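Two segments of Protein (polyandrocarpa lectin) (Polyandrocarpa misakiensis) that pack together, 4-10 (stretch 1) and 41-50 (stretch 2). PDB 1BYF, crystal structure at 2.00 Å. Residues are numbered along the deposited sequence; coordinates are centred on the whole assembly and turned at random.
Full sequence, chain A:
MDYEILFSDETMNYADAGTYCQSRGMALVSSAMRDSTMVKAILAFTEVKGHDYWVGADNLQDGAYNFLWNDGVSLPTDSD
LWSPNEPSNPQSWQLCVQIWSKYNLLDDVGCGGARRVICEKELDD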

# COMPACT_ATOMS: atom_id res chain seq x y z
N GLU A 4 1.60 -3.11 8.39
CA GLU A 4 1.06 -3.76 7.23
C GLU A 4 -0.01 -2.76 6.72
O GLU A 4 -0.84 -2.37 7.53
CB GLU A 4 0.37 -5.08 7.48
CG GLU A 4 1.24 -6.31 7.51
CD GLU A 4 0.46 -7.55 7.90
OE1 GLU A 4 -0.78 -7.48 7.97
OE2 GLU A 4 1.03 -8.63 8.14
N ILE A 5 0.11 -2.36 5.48
CA ILE A 5 -0.84 -1.40 4.92
C ILE A 5 -1.49 -2.01 3.67
O ILE A 5 -0.80 -2.47 2.77
CB ILE A 5 -0.18 -0.07 4.55
CG1 ILE A 5 0.50 0.55 5.77
CG2 ILE A 5 -1.18 0.89 3.92
CD1 ILE A 5 -0.42 0.96 6.89
N LEU A 6 -2.81 -2.04 3.67
CA LEU A 6 -3.56 -2.61 2.55
C LEU A 6 -4.36 -1.49 1.87
O LEU A 6 -5.06 -0.77 2.56
CB LEU A 6 -4.48 -3.71 3.07
CG LEU A 6 -5.56 -4.23 2.11
CD1 LEU A 6 -4.96 -4.84 0.85
CD2 LEU A 6 -6.41 -5.29 2.80
N PHE A 7 -4.22 -1.34 0.57
CA PHE A 7 -4.96 -0.35 -0.20
C PHE A 7 -5.93 -1.13 -1.10
O PHE A 7 -5.47 -2.09 -1.73
CB PHE A 7 -4.07 0.50 -1.09
CG PHE A 7 -3.06 1.38 -0.42
CD1 PHE A 7 -1.80 0.90 -0.10
CD2 PHE A 7 -3.37 2.70 -0.12
CE1 PHE A 7 -0.87 1.73 0.51
CE2 PHE A 7 -2.45 3.53 0.48
CZ PHE A 7 -1.20 3.04 0.80
N SER A 8 -7.18 -0.73 -1.17
CA SER A 8 -8.12 -1.44 -2.04
C SER A 8 -8.88 -0.50 -2.96
O SER A 8 -9.38 0.54 -2.53
CB SER A 8 -9.08 -2.31 -1.23
OG SER A 8 -10.06 -2.86 -2.12
N ASP A 9 -8.95 -0.87 -4.23
CA ASP A 9 -9.67 -0.10 -5.23
C ASP A 9 -11.18 -0.28 -5.10
O ASP A 9 -11.95 0.41 -5.76
CB ASP A 9 -9.24 -0.49 -6.65
CG ASP A 9 -7.92 0.19 -6.99
OD1 ASP A 9 -7.79 1.39 -6.67
OD2 ASP A 9 -7.05 -0.49 -7.58
N GLU A 10 -11.58 -1.22 -4.26
CA GLU A 10 -12.98 -1.50 -3.97
C GLU A 10 -13.59 -0.36 -3.17
O GLU A 10 -12.96 -0.01 -2.17
CB GLU A 10 -13.01 -2.70 -3.01
CG GLU A 10 -13.34 -4.03 -3.62
CD GLU A 10 -14.69 -4.53 -3.12
OE1 GLU A 10 -14.72 -5.14 -2.03
OE2 GLU A 10 -15.69 -4.30 -3.83
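Stretch 2, residues 41-50: AILAFTEVKG

How do the two backbones run? Residues 4-8 form an extended strand, and the chain turns a corner at Asp9. Residues 41-49 are helical, and Gly50 leaves the helix with positive phi. The helix lies nearly parallel to the strand, their N-to-C directions 14° apart and their axes 11.0 Å apart at closest approach. The CA atoms pair in order: Ile5 with Ile42 at 8.3 Å, Phe7 with Phe45 at 8.9 Å, Asp9 with Lys49 at 9.4 Å.

Why do alternate strand residues meet the helix? In an extended strand successive side chains point to opposite sides, so Ile5 and Phe7 face the helix while Leu6 makes no contact with it. Ile5 CD1 lies 4.1 Å from Ile42 CD1.

What holds the centre? Phe7 and Phe45 stack face to face, with ring centroids 3.8 Å apart and planes at 15°; Phe7 CD2 comes within 3.5 Å of Phe45 CD1. Ile42 sits at the edge of the Phe7 ring, its CA 4.0 Å from Phe7 CZ. Thr46 CG2 adds a contact at 4.1 Å from Phe7 CE2.

How does the contact end? Lys49, one helical turn beyond Phe45, reaches Asp9 in a salt bridge: its NZ donates to Asp9 OD1 at 2.9 Å and, weakly, to Asp9 OD2 at 3.0 Å.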

# COMPACT_ATOMS: atom_id res chain seq x y z
N ALA A 41 4.28 7.88 3.04
CA ALA A 41 4.27 6.78 2.07
C ALA A 41 2.83 6.55 1.59
O ALA A 41 2.56 6.37 0.40
CB ALA A 41 4.81 5.49 2.66
N ILE A 42 1.93 6.53 2.56
CA ILE A 42 0.51 6.32 2.29
C ILE A 42 0.01 7.42 1.36
O ILE A 42 -0.64 7.12 0.35
CB ILE A 42 -0.33 6.27 3.59
CG1 ILE A 42 -0.11 4.93 4.32
CG2 ILE A 42 -1.81 6.46 3.32
CD1 ILE A 42 -0.60 4.91 5.75
N LEU A 43 0.31 8.68 1.66
CA LEU A 43 -0.13 9.79 0.83
C LEU A 43 0.56 9.80 -0.52
O LEU A 43 -0.04 10.29 -1.48
CB LEU A 43 -0.00 11.13 1.55
CG LEU A 43 -1.01 11.40 2.68
CD1 LEU A 43 -0.72 12.74 3.35
CD2 LEU A 43 -2.44 11.37 2.15
N ALA A 44 1.77 9.26 -0.63
CA ALA A 44 2.44 9.21 -1.93
C ALA A 44 1.68 8.27 -2.86
O ALA A 44 1.55 8.51 -4.05
CB ALA A 44 3.89 8.78 -1.79
N PHE A 45 1.14 7.19 -2.29
CA PHE A 45 0.38 6.22 -3.07
C PHE A 45 -0.95 6.83 -3.52
O PHE A 45 -1.33 6.75 -4.69
CB PHE A 45 0.11 4.96 -2.24
CG PHE A 45 -0.57 3.80 -2.90
CD1 PHE A 45 -1.95 3.79 -3.09
CD2 PHE A 45 0.15 2.70 -3.31
CE1 PHE A 45 -2.58 2.71 -3.68
CE2 PHE A 45 -0.47 1.61 -3.91
CZ PHE A 45 -1.84 1.61 -4.09
N THR A 46 -1.69 7.41 -2.58
CA THR A 46 -2.99 7.99 -2.91
C THR A 46 -2.85 9.17 -3.85
O THR A 46 -3.75 9.42 -4.66
CB THR A 46 -3.80 8.37 -1.67
OG1 THR A 46 -3.12 9.42 -0.98
CG2 THR A 46 -3.95 7.16 -0.76
N GLU A 47 -1.74 9.90 -3.80
CA GLU A 47 -1.52 11.01 -4.71
C GLU A 47 -1.54 10.50 -6.16
O GLU A 47 -2.08 11.15 -7.05
CB GLU A 47 -0.19 11.71 -4.46
CG GLU A 47 0.03 12.98 -5.27
CD GLU A 47 0.51 12.77 -6.69
OE1 GLU A 47 1.14 11.73 -7.00
OE2 GLU A 47 0.24 13.63 -7.55
N VAL A 48 -0.86 9.38 -6.39
CA VAL A 48 -0.80 8.83 -7.74
C VAL A 48 -2.20 8.41 -8.18
O VAL A 48 -2.64 8.69 -9.29
CB VAL A 48 0.14 7.61 -7.85
CG1 VAL A 48 0.04 6.95 -9.22
CG2 VAL A 48 1.58 8.02 -7.58
N LYS A 49 -2.88 7.71 -7.28
CA LYS A 49 -4.22 7.22 -7.58
C LYS A 49 -5.20 8.35 -7.83
O LYS A 49 -6.09 8.19 -8.67
CB LYS A 49 -4.70 6.29 -6.46
CG LYS A 49 -4.17 4.86 -6.64
CD LYS A 49 -5.24 4.05 -7.37
CE LYS A 49 -4.67 2.77 -7.95
NZ LYS A 49 -5.74 1.99 -8.64
N GLY A 50 -5.03 9.47 -7.12
CA GLY A 50 -5.89 10.62 -7.29
C GLY A 50 -7.35 10.34 -6.97
O GLY A 50 -8.23 10.96 -7.56